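Local coordinates for HAD family phosphatase (Pseudomonas syringae pv. tomato, PDB 2ODA), which belongs to a Pseudomonas-specific subfamily of the HAD superfamily and probably carries out a biochemical function new to that superfamily, at residues F11-C16 with P68-V73; P39-A44 with D174-L179; P54-D59 with I78-P83; V109-D114 with I129-C134. One frame throughout, in Å; residues are numbered along the deposited sequence.

Contact 1 of 4, residues F11-C16 with P68-V73; sequences FGLSGC and PLAAPV
The hydroxyl OG of Ser14 is hydrogen-bonded to Asp19 OD2, while the CB that carries it rests against the end of Leu69, 3.9 Å from Leu69 CD1. A second acidic residue, Asp59, accepts the backbone N of Ser14 through OD2, so two carboxylates take up the hydroxyl and the backbone N of this serine. Leu13 does most of the packing. Its CB points toward residues 68-73, and CG stands anti to the backbone N (chi1 -176°). The two methyls divide the work: CD2 meets Leu69 CB at 3.7 Å and Ala70 CB at 4.2 Å, whereas CD1 lies 4.0 Å from Ala70 CA and a looser 4.4 Å from Val73 CG2. The Leu13 and Leu69 side chains cross obliquely. The chain at 68-73 is tied by its own backbone, Ala71 N to Pro68 O at 3.1 Å and Val73 N to Ala70 O at 2.9 Å, and brings Leu69, Ala70 and Val73 to bear on one leucine. Trp57 of strand 55-58 touches Leu13, Ala70 and Val73 as well, placing the contact beside the sheet. Residues 11-16 run from the end of strand 9-12 into the turn after it, where HAD enzymes usually carry the aspartates of motif I; by sequence, Gly12 and Ser14 probably occupy those positions. Because no hydrogen bond joins them, the two segments meet by apolar packing, and the hydroxyl and N of Ser14 find carboxylate partners outside them.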
loop_
_atom_site.group_PDB
_atom_site.type_symbol
_atom_site.label_atom_id
_atom_site.label_comp_id
_atom_site.label_asym_id
_atom_site.label_seq_id
_atom_site.Cartn_x
_atom_site.Cartn_y
_atom_site.Cartn_z
ATOM N N PHE B 11 -1.014 13.649 -6.432
ATOM C CA PHE B 11 -0.129 14.777 -6.766
ATOM C C PHE B 11 0.314 15.495 -5.510
ATOM O O PHE B 11 -0.495 15.769 -4.633
ATOM C CB PHE B 11 -0.880 15.833 -7.596
ATOM C CG PHE B 11 -1.254 15.393 -8.970
ATOM C CD1 PHE B 11 -2.475 14.758 -9.204
ATOM C CD2 PHE B 11 -0.421 15.665 -10.047
ATOM C CE1 PHE B 11 -2.839 14.373 -10.512
ATOM C CE2 PHE B 11 -0.781 15.299 -11.355
ATOM C CZ PHE B 11 -1.998 14.658 -11.574
ATOM N N GLY B 12 1.588 15.845 -5.426
ATOM C CA GLY B 12 1.964 16.897 -4.471
ATOM C C GLY B 12 1.191 18.178 -4.815
ATOM O O GLY B 12 0.842 18.406 -5.967
ATOM N N LEU B 13 0.935 19.027 -3.831
ATOM C CA LEU B 13 0.303 20.297 -4.112
ATOM C C LEU B 13 1.328 21.402 -4.416
ATOM O O LEU B 13 1.536 21.765 -5.591
ATOM C CB LEU B 13 -0.680 20.670 -2.984
ATOM C CG LEU B 13 -1.497 21.959 -3.182
ATOM C CD1 LEU B 13 -2.537 21.885 -4.357
ATOM C CD2 LEU B 13 -2.163 22.306 -1.863
ATOM N N SER B 14 1.990 21.898 -3.375
ATOM C CA SER B 14 3.068 22.889 -3.523
ATOM C C SER B 14 4.265 22.333 -4.318
ATOM O O SER B 14 4.714 21.193 -4.082
ATOM C CB SER B 14 3.499 23.389 -2.125
ATOM O OG SER B 14 4.701 24.137 -2.182
ATOM N N GLY B 15 4.794 23.126 -5.252
ATOM C CA GLY B 15 5.956 22.715 -6.060
ATOM C C GLY B 15 5.621 21.590 -7.022
ATOM O O GLY B 15 6.494 20.788 -7.433
ATOM N N CYS B 16 4.344 21.505 -7.380
ATOM C CA CYS B 16 3.919 20.437 -8.264
ATOM C C CYS B 16 2.686 20.869 -9.074
ATOM O O CYS B 16 2.833 21.218 -10.241
ATOM C CB CYS B 16 3.720 19.145 -7.457
ATOM S SG CYS B 16 3.062 17.749 -8.360
ATOM N N PRO B 68 -5.688 27.626 0.850
ATOM C CA PRO B 68 -5.661 28.613 -0.243
ATOM C C PRO B 68 -4.922 28.090 -1.484
ATOM O O PRO B 68 -5.359 28.351 -2.626
ATOM C CB PRO B 68 -4.915 29.814 0.380
ATOM C CG PRO B 68 -5.083 29.651 1.844
ATOM C CD PRO B 68 -5.060 28.158 2.071
ATOM N N LEU B 69 -3.814 27.369 -1.286
ATOM C CA LEU B 69 -3.090 26.768 -2.428
ATOM C C LEU B 69 -3.939 25.841 -3.300
ATOM O O LEU B 69 -3.706 25.751 -4.512
ATOM C CB LEU B 69 -1.844 25.976 -1.965
ATOM C CG LEU B 69 -0.605 26.776 -1.595
ATOM C CD1 LEU B 69 0.542 25.812 -1.290
ATOM C CD2 LEU B 69 -0.239 27.720 -2.763
ATOM N N ALA B 70 -4.899 25.135 -2.687
ATOM C CA ALA B 70 -5.714 24.169 -3.423
ATOM C C ALA B 70 -6.873 24.814 -4.217
ATOM O O ALA B 70 -7.588 24.123 -4.957
ATOM C CB ALA B 70 -6.225 23.035 -2.494
ATOM N N ALA B 71 -7.029 26.135 -4.086
ATOM C CA ALA B 71 -8.089 26.869 -4.805
ATOM C C ALA B 71 -8.269 26.483 -6.289
ATOM O O ALA B 71 -9.408 26.206 -6.697
ATOM C CB ALA B 71 -7.946 28.388 -4.627
ATOM N N PRO B 72 -7.178 26.456 -7.099
ATOM C CA PRO B 72 -7.395 26.110 -8.503
ATOM C C PRO B 72 -7.736 24.643 -8.838
ATOM O O PRO B 72 -8.018 24.357 -9.998
ATOM C CB PRO B 72 -6.068 26.515 -9.167
ATOM C CG PRO B 72 -5.061 26.289 -8.091
ATOM C CD PRO B 72 -5.763 26.814 -6.861
ATOM N N VAL B 73 -7.729 23.746 -7.848
ATOM C CA VAL B 73 -8.065 22.330 -8.080
ATOM C C VAL B 73 -9.220 21.810 -7.217
ATOM O O VAL B 73 -9.693 20.690 -7.420
ATOM C CB VAL B 73 -6.841 21.362 -7.903
ATOM C CG1 VAL B 73 -5.713 21.662 -8.910
ATOM C CG2 VAL B 73 -6.322 21.329 -6.438
#

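Contact 2 of 4, residues P39-A44 with D174-L179; sequences PGAQNA and DHLGEL
The imidazole of His175, whose CB lies 3.5 Å from Pro39 O, has Glu178 CG over one face, 3.8 Å above the plane and displaced toward the rim, and Gly177 CA at its edge. Pro39 O approaches the ring only obliquely. CG of His175 sits between the backbone N and the carbonyl carbon (chi1 55°). The ring's ND1 takes a weak bond from Gly177 N at 2.9 Å with an angle of 127°. One water stitches the backbones together, donating to Pro39 O at 2.7 Å and accepting from Leu176 N. Beyond it the chains come very close: Gly40 CA is 3.7 Å from Gly177 N, two glycine backbones in direct contact, and Gly40 has a positive phi. This residue is also the N-cap of helix 41-51. On the inner side Ala41 CB meets Leu176 CD1 at 3.9 Å, and Ala44 CB sits 3.3 Å from Leu176 O, with Leu179 CB farther off. Leu176 and Leu179 continue inward to Ile111. The arrangement joins the start of helix 41-51 to the short 3-10 turn leading into helix 179-191; both helices touch Phe11 and so cover the same face of the parallel sheet, as in the Rossmann-like core of HAD proteins.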
loop_
_atom_site.group_PDB
_atom_site.type_symbol
_atom_site.label_atom_id
_atom_site.label_comp_id
_atom_site.label_asym_id
_atom_site.label_seq_id
_atom_site.Cartn_x
_atom_site.Cartn_y
_atom_site.Cartn_z
ATOM N N PRO B 39 3.541 25.291 -14.981
ATOM C CA PRO B 39 3.423 25.246 -16.446
ATOM C C PRO B 39 2.872 23.896 -16.956
ATOM O O PRO B 39 3.330 22.836 -16.535
ATOM C CB PRO B 39 4.864 25.486 -16.918
ATOM C CG PRO B 39 5.491 26.294 -15.832
ATOM C CD PRO B 39 4.894 25.709 -14.553
ATOM N N GLY B 40 1.864 23.957 -17.817
ATOM C CA GLY B 40 1.269 22.752 -18.387
ATOM C C GLY B 40 0.172 22.117 -17.546
ATOM O O GLY B 40 -0.491 21.199 -18.023
ATOM N N ALA B 41 -0.029 22.605 -16.309
ATOM C CA ALA B 41 -1.010 22.000 -15.384
ATOM C C ALA B 41 -2.442 22.061 -15.944
ATOM O O ALA B 41 -3.164 21.073 -15.874
ATOM C CB ALA B 41 -0.952 22.671 -13.954
ATOM N N GLN B 42 -2.850 23.219 -16.488
ATOM C CA GLN B 42 -4.215 23.356 -17.025
ATOM C C GLN B 42 -4.510 22.313 -18.095
ATOM O O GLN B 42 -5.583 21.723 -18.115
ATOM C CB GLN B 42 -4.467 24.758 -17.604
ATOM C CG GLN B 42 -4.466 25.902 -16.571
ATOM C CD GLN B 42 -3.101 26.557 -16.380
ATOM O OE1 GLN B 42 -2.070 25.883 -16.310
ATOM N NE2 GLN B 42 -3.097 27.880 -16.301
ATOM N N ASN B 43 -3.541 22.114 -18.983
ATOM C CA ASN B 43 -3.612 21.135 -20.064
ATOM C C ASN B 43 -3.730 19.702 -19.487
ATOM O O ASN B 43 -4.673 18.955 -19.816
ATOM C CB ASN B 43 -2.355 21.314 -20.951
ATOM C CG ASN B 43 -2.395 20.516 -22.245
ATOM O OD1 ASN B 43 -2.739 19.345 -22.248
ATOM N ND2 ASN B 43 -1.996 21.153 -23.354
ATOM N N ALA B 44 -2.779 19.319 -18.623
ATOM C CA ALA B 44 -2.821 17.971 -18.023
ATOM C C ALA B 44 -4.126 17.740 -17.251
ATOM O O ALA B 44 -4.743 16.670 -17.353
ATOM C CB ALA B 44 -1.606 17.746 -17.094
ATOM N N ASP B 174 9.812 17.343 -17.340
ATOM C CA ASP B 174 10.154 18.752 -17.098
ATOM C C ASP B 174 8.995 19.514 -16.451
ATOM O O ASP B 174 9.215 20.493 -15.726
ATOM C CB ASP B 174 10.460 19.443 -18.415
ATOM C CG ASP B 174 11.818 19.076 -19.004
ATOM O OD1 ASP B 174 12.621 18.329 -18.394
ATOM O OD2 ASP B 174 12.057 19.574 -20.133
ATOM N N HIS B 175 7.766 19.116 -16.780
ATOM C CA HIS B 175 6.565 19.832 -16.316
ATOM C C HIS B 175 5.350 18.972 -16.583
ATOM O O HIS B 175 5.430 18.009 -17.340
ATOM C CB HIS B 175 6.420 21.206 -17.038
ATOM C CG HIS B 175 6.419 21.105 -18.535
ATOM N ND1 HIS B 175 5.299 20.762 -19.262
ATOM C CD2 HIS B 175 7.406 21.286 -19.440
ATOM C CE1 HIS B 175 5.598 20.740 -20.552
ATOM N NE2 HIS B 175 6.875 21.044 -20.682
ATOM N N LEU B 176 4.214 19.357 -16.000
ATOM C CA LEU B 176 2.957 18.605 -16.156
ATOM C C LEU B 176 2.402 18.514 -17.586
ATOM O O LEU B 176 1.581 17.643 -17.880
ATOM C CB LEU B 176 1.888 19.122 -15.194
ATOM C CG LEU B 176 2.171 18.929 -13.697
ATOM C CD1 LEU B 176 1.066 19.569 -12.862
ATOM C CD2 LEU B 176 2.323 17.434 -13.368
ATOM N N GLY B 177 2.847 19.391 -18.482
ATOM C CA GLY B 177 2.412 19.290 -19.882
ATOM C C GLY B 177 2.866 17.961 -20.483
ATOM O O GLY B 177 2.339 17.501 -21.511
ATOM N N GLU B 178 3.885 17.368 -19.871
ATOM C CA GLU B 178 4.431 16.084 -20.333
ATOM C C GLU B 178 3.821 14.879 -19.628
ATOM O O GLU B 178 4.210 13.727 -19.891
ATOM C CB GLU B 178 5.956 16.065 -20.137
ATOM C CG GLU B 178 6.713 17.024 -21.030
ATOM C CD GLU B 178 6.654 16.646 -22.509
ATOM O OE1 GLU B 178 6.446 15.455 -22.813
ATOM O OE2 GLU B 178 6.822 17.537 -23.371
ATOM N N LEU B 179 2.852 15.122 -18.743
ATOM C CA LEU B 179 2.319 14.027 -17.934
ATOM C C LEU B 179 1.640 12.937 -18.772
ATOM O O LEU B 179 1.819 11.763 -18.511
ATOM C CB LEU B 179 1.346 14.532 -16.861
ATOM C CG LEU B 179 0.751 13.449 -15.950
ATOM C CD1 LEU B 179 1.831 12.817 -15.051
ATOM C CD2 LEU B 179 -0.309 14.064 -15.099
HETATM O O HOH W 1 4.302 21.815 -14.273
HETATM O O HOH W 2 0.302 17.941 -23.022
#

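Contact 3 of 4, residues P54-D59 with I78-P83; sequences PCAWID and IAAPRP
Trp57 and Ala79 form the tight part of this contact, with Ala79 CB 3.4 Å from Trp57 CZ2 and its CA over the indole face, 3.8 Å from the centroid of the five-membered ring, a CH-pi contact 23° off the normal. On the sheet face of Ala56 and Ile78 the packing is lighter, CB to CB at 4.0 Å, and the end of the Ile78 side chain leads away. Between these faces the backbones pair as parallel strands. Trp57 sits at the middle of the pairing, its N donating to Ile78 O at 2.9 Å and its O accepting from Ala80 N, both donors lying nearly along the C=O axis; the bond from Ile78 N to Cys55 O is longer at 3.3 Å and arrives 19° out of the carbonyl plane. After Ala80 direct pairing gives way to solvent: a water accepts from Asp59 N at 2.9 Å and lies near Ala80 O, while Ala80 CB still fills in against Ile58 CG1 at 3.8 Å. Farther out, Arg82 reaches back to Leu61 O. Residues 55-58 and 78-79 are the two strands of a beta-alpha-beta unit whose crossover is helix 63-69; within this chain, strand 78-79 is the outermost on this flank of the sheet. Across this contact the edge is held by three backbone bonds, two from strand 78-79 and one from Ala80, together with the indole face and small apolar contacts, chemistry that can hold a short strand whose own Ile78 and Ala79 are exposed.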
loop_
_atom_site.group_PDB
_atom_site.type_symbol
_atom_site.label_atom_id
_atom_site.label_comp_id
_atom_site.label_asym_id
_atom_site.label_seq_id
_atom_site.Cartn_x
_atom_site.Cartn_y
_atom_site.Cartn_z
ATOM N N PRO B 54 -9.680 9.478 -11.029
ATOM C CA PRO B 54 -9.617 9.852 -9.612
ATOM C C PRO B 54 -8.247 10.426 -9.261
ATOM O O PRO B 54 -7.218 9.777 -9.485
ATOM C CB PRO B 54 -9.857 8.529 -8.878
ATOM C CG PRO B 54 -10.604 7.662 -9.907
ATOM C CD PRO B 54 -9.931 8.033 -11.205
ATOM N N CYS B 55 -8.258 11.646 -8.726
ATOM C CA CYS B 55 -7.036 12.360 -8.356
ATOM C C CYS B 55 -7.206 12.934 -6.971
ATOM O O CYS B 55 -8.284 13.413 -6.631
ATOM C CB CYS B 55 -6.740 13.526 -9.339
ATOM S SG CYS B 55 -6.456 13.031 -11.055
ATOM N N ALA B 56 -6.134 12.894 -6.177
ATOM C CA ALA B 56 -6.100 13.582 -4.893
ATOM C C ALA B 56 -4.775 14.313 -4.792
ATOM O O ALA B 56 -3.779 13.854 -5.375
ATOM C CB ALA B 56 -6.168 12.581 -3.749
ATOM N N TRP B 57 -4.748 15.403 -4.021
ATOM C CA TRP B 57 -3.476 16.067 -3.720
ATOM C C TRP B 57 -3.003 15.782 -2.310
ATOM O O TRP B 57 -3.811 15.549 -1.394
ATOM C CB TRP B 57 -3.527 17.583 -3.964
ATOM C CG TRP B 57 -4.475 18.358 -3.069
ATOM C CD1 TRP B 57 -5.759 18.748 -3.373
ATOM C CD2 TRP B 57 -4.190 18.880 -1.767
ATOM N NE1 TRP B 57 -6.292 19.462 -2.323
ATOM C CE2 TRP B 57 -5.348 19.570 -1.329
ATOM C CE3 TRP B 57 -3.073 18.810 -0.916
ATOM C CZ2 TRP B 57 -5.425 20.200 -0.074
ATOM C CZ3 TRP B 57 -3.149 19.430 0.346
ATOM C CH2 TRP B 57 -4.321 20.116 0.753
ATOM N N ILE B 58 -1.680 15.804 -2.155
ATOM C CA ILE B 58 -1.031 15.538 -0.878
ATOM C C ILE B 58 -0.099 16.685 -0.558
ATOM O O ILE B 58 0.656 17.131 -1.420
ATOM C CB ILE B 58 -0.177 14.251 -0.964
ATOM C CG1 ILE B 58 -1.093 13.049 -1.176
ATOM C CG2 ILE B 58 0.706 14.087 0.282
ATOM C CD1 ILE B 58 -0.338 11.757 -1.454
ATOM N N ASP B 59 -0.123 17.146 0.685
ATOM C CA ASP B 59 0.925 18.067 1.137
ATOM C C ASP B 59 1.188 17.935 2.640
ATOM O O ASP B 59 0.542 17.125 3.333
ATOM C CB ASP B 59 0.608 19.508 0.715
ATOM C CG ASP B 59 1.873 20.285 0.338
ATOM O OD1 ASP B 59 2.726 20.506 1.221
ATOM O OD2 ASP B 59 2.022 20.673 -0.832
ATOM N N ILE B 78 -9.704 15.768 -4.835
ATOM C CA ILE B 78 -9.787 15.429 -3.412
ATOM C C ILE B 78 -8.560 15.944 -2.655
ATOM O O ILE B 78 -7.451 15.814 -3.151
ATOM C CB ILE B 78 -9.889 13.855 -3.269
ATOM C CG1 ILE B 78 -11.151 13.308 -3.971
ATOM C CG2 ILE B 78 -9.785 13.381 -1.810
ATOM C CD1 ILE B 78 -12.465 14.039 -3.653
ATOM N N ALA B 79 -8.752 16.546 -1.476
ATOM C CA ALA B 79 -7.642 16.785 -0.564
ATOM C C ALA B 79 -7.364 15.504 0.238
ATOM O O ALA B 79 -8.222 15.064 0.998
ATOM C CB ALA B 79 -7.978 17.934 0.374
ATOM N N ALA B 80 -6.196 14.893 0.064
ATOM C CA ALA B 80 -5.857 13.683 0.857
ATOM C C ALA B 80 -5.789 13.974 2.362
ATOM O O ALA B 80 -5.210 14.991 2.787
ATOM C CB ALA B 80 -4.563 13.064 0.372
ATOM N N PRO B 81 -6.362 13.083 3.196
ATOM C CA PRO B 81 -6.248 13.409 4.623
ATOM C C PRO B 81 -4.801 13.361 5.107
ATOM O O PRO B 81 -4.013 12.498 4.659
ATOM C CB PRO B 81 -7.092 12.337 5.328
ATOM C CG PRO B 81 -7.754 11.562 4.287
ATOM C CD PRO B 81 -7.112 11.839 2.950
ATOM N N ARG B 82 -4.461 14.266 6.028
ATOM C CA ARG B 82 -3.125 14.363 6.586
ATOM C C ARG B 82 -2.858 13.142 7.462
ATOM O O ARG B 82 -3.703 12.775 8.286
ATOM C CB ARG B 82 -3.004 15.678 7.392
ATOM C CG ARG B 82 -1.645 15.940 7.997
ATOM C CD ARG B 82 -1.633 17.222 8.894
ATOM N NE ARG B 82 -2.153 18.421 8.227
ATOM C CZ ARG B 82 -1.428 19.334 7.574
ATOM N NH1 ARG B 82 -0.117 19.198 7.438
ATOM N NH2 ARG B 82 -2.036 20.389 7.036
ATOM N N PRO B 83 -1.702 12.481 7.278
ATOM C CA PRO B 83 -1.403 11.334 8.138
ATOM C C PRO B 83 -0.843 11.755 9.480
ATOM O O PRO B 83 -0.292 12.848 9.613
ATOM C CB PRO B 83 -0.304 10.613 7.365
ATOM C CG PRO B 83 0.452 11.735 6.716
ATOM C CD PRO B 83 -0.614 12.735 6.314
HETATM O O HOH W 3 -2.099 15.744 2.237
#

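Contact 4 of 4, residues V109-D114 with I129-C134; sequences VLISGD and IGLASC
Ile111 and Ile129 lie side by side and point the same way, as bridged partners in the parallel strands of a beta-alpha-beta unit whose crossover is helix 115-123. In both residues CG1 is anti to the carbonyl carbon (chi1 -60° and -63°), which sets the two CG1 atoms alike; CG1 of Ile111 touches Ile129 CB at 3.9 Å. Their neighbours lie at a slant to this pair. Val109 CG1 crosses the end of Ile129, 3.7 Å from Ile129 CD1, and Leu131 CD1 meets the other branch of Ile111, 4.0 Å from CG2. The result is a continuous apolar band of four aliphatic side chains on one face of the sheet, covered at Ile111 and Ile129 by Leu179, with Leu176 on Ile111 and Leu131, and Leu183 on Ile129. Backbone bonds set the register beneath it. Ile129 N donates to Leu110 O at 2.9 Å, and Ile129 O accepts Ser112 N at 3.1 Å while also lying close to Ile111 CA in a CA-H...O contact. The third bond, from Leu131 N to Ser112 O, is weak and bent to 129°, and Gly130 CA adds a contact to that same oxygen at 3.2 Å. After Ser112 begins the loop that in HAD enzymes usually bears acidic residues of the metal site. Asp114 is the N-cap of helix 115-123, its OD1 accepting Arg116 N, and just before it Ser112 OG accepts Asp114 N at 3.0 Å, a nearly straight bond that makes an ST turn.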
loop_
_atom_site.group_PDB
_atom_site.type_symbol
_atom_site.label_atom_id
_atom_site.label_comp_id
_atom_site.label_asym_id
_atom_site.label_seq_id
_atom_site.Cartn_x
_atom_site.Cartn_y
_atom_site.Cartn_z
ATOM N N VAL B 109 -0.241 5.960 -9.251
ATOM C CA VAL B 109 0.952 6.782 -9.513
ATOM C C VAL B 109 0.983 8.007 -8.599
ATOM O O VAL B 109 -0.064 8.579 -8.295
ATOM C CB VAL B 109 0.992 7.282 -10.980
ATOM C CG1 VAL B 109 2.329 7.975 -11.288
ATOM C CG2 VAL B 109 0.754 6.125 -11.960
ATOM N N LEU B 110 2.193 8.390 -8.168
ATOM C CA LEU B 110 2.390 9.631 -7.427
ATOM C C LEU B 110 3.257 10.524 -8.289
ATOM O O LEU B 110 4.298 10.095 -8.783
ATOM C CB LEU B 110 3.110 9.384 -6.078
ATOM C CG LEU B 110 3.671 10.657 -5.402
ATOM C CD1 LEU B 110 2.548 11.563 -4.882
ATOM C CD2 LEU B 110 4.611 10.285 -4.240
ATOM N N ILE B 111 2.829 11.761 -8.451
ATOM C CA ILE B 111 3.606 12.759 -9.171
ATOM C C ILE B 111 4.012 13.839 -8.160
ATOM O O ILE B 111 3.150 14.379 -7.478
ATOM C CB ILE B 111 2.747 13.395 -10.282
ATOM C CG1 ILE B 111 2.276 12.305 -11.271
ATOM C CG2 ILE B 111 3.532 14.488 -11.027
ATOM C CD1 ILE B 111 0.812 11.902 -11.115
ATOM N N SER B 112 5.312 14.167 -8.109
ATOM C CA SER B 112 5.861 15.170 -7.167
ATOM C C SER B 112 7.258 15.609 -7.646
ATOM O O SER B 112 7.919 14.879 -8.380
ATOM C CB SER B 112 5.971 14.567 -5.754
ATOM O OG SER B 112 6.454 15.508 -4.797
ATOM N N GLY B 113 7.701 16.792 -7.225
ATOM C CA GLY B 113 9.130 17.122 -7.288
ATOM C C GLY B 113 9.865 17.106 -5.954
ATOM O O GLY B 113 11.046 17.473 -5.888
ATOM N N ASP B 114 9.195 16.647 -4.894
ATOM C CA ASP B 114 9.756 16.705 -3.542
ATOM C C ASP B 114 10.316 15.339 -3.154
ATOM O O ASP B 114 9.575 14.357 -3.117
ATOM C CB ASP B 114 8.684 17.127 -2.516
ATOM C CG ASP B 114 9.250 17.296 -1.103
ATOM O OD1 ASP B 114 10.024 16.450 -0.663
ATOM O OD2 ASP B 114 8.897 18.251 -0.414
ATOM N N ILE B 129 6.473 9.637 -10.584
ATOM C CA ILE B 129 6.910 10.545 -11.633
ATOM C C ILE B 129 7.467 11.761 -10.909
ATOM O O ILE B 129 6.783 12.339 -10.064
ATOM C CB ILE B 129 5.737 10.979 -12.579
ATOM C CG1 ILE B 129 5.182 9.742 -13.311
ATOM C CG2 ILE B 129 6.189 12.148 -13.545
ATOM C CD1 ILE B 129 3.806 9.942 -14.062
ATOM N N GLY B 130 8.711 12.107 -11.222
ATOM C CA GLY B 130 9.382 13.268 -10.664
ATOM C C GLY B 130 9.308 14.455 -11.607
ATOM O O GLY B 130 9.233 14.296 -12.835
ATOM N N LEU B 131 9.312 15.650 -11.023
ATOM C CA LEU B 131 9.203 16.894 -11.778
ATOM C C LEU B 131 10.500 17.698 -11.684
ATOM O O LEU B 131 10.956 18.023 -10.597
ATOM C CB LEU B 131 7.988 17.718 -11.287
ATOM C CG LEU B 131 6.584 17.133 -11.548
ATOM C CD1 LEU B 131 5.475 18.019 -10.947
ATOM C CD2 LEU B 131 6.317 16.921 -13.042
ATOM N N ALA B 132 11.080 18.028 -12.839
ATOM C CA ALA B 132 12.464 18.549 -12.869
ATOM C C ALA B 132 12.608 20.075 -12.719
ATOM O O ALA B 132 13.718 20.576 -12.549
ATOM C CB ALA B 132 13.150 18.088 -14.131
ATOM N N SER B 133 11.508 20.808 -12.800
ATOM C CA SER B 133 11.583 22.282 -12.852
ATOM C C SER B 133 11.014 22.987 -11.641
ATOM O O SER B 133 11.531 24.023 -11.217
ATOM C CB SER B 133 10.857 22.811 -14.096
ATOM O OG SER B 133 11.471 22.323 -15.295
ATOM N N CYS B 134 9.898 22.472 -11.134
ATOM C CA CYS B 134 9.058 23.278 -10.241
ATOM C C CYS B 134 9.179 22.924 -8.758
ATOM O O CYS B 134 8.526 23.553 -7.919
ATOM C CB CYS B 134 7.580 23.190 -10.677
ATOM S SG CYS B 134 6.973 21.524 -10.671
#

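How the contacts relate
Contacts 1 and 4 are buried, while contacts 2 and 3 reach the surface. Three of them meet one parallel sheet: strand 9-12 of contact 1 lies between strand 55-58 of contact 3 and strand 109-112 of contact 4, with Phe11 O hydrogen-bonded to Ile58 N and Gly12 N to Ile111 O. Contact 2 packs on that sheet from one side, its Leu176 and Leu179 pressing on contact 4 and also on Phe11. Chemistry follows place. Contacts 3 and 4 rest on direct strand-to-strand backbone bonds, contact 1 on apolar packing without a hydrogen bond between its segments, and contact 2, at the helix start, on close glycines, a bridging water and alanine-leucine packing.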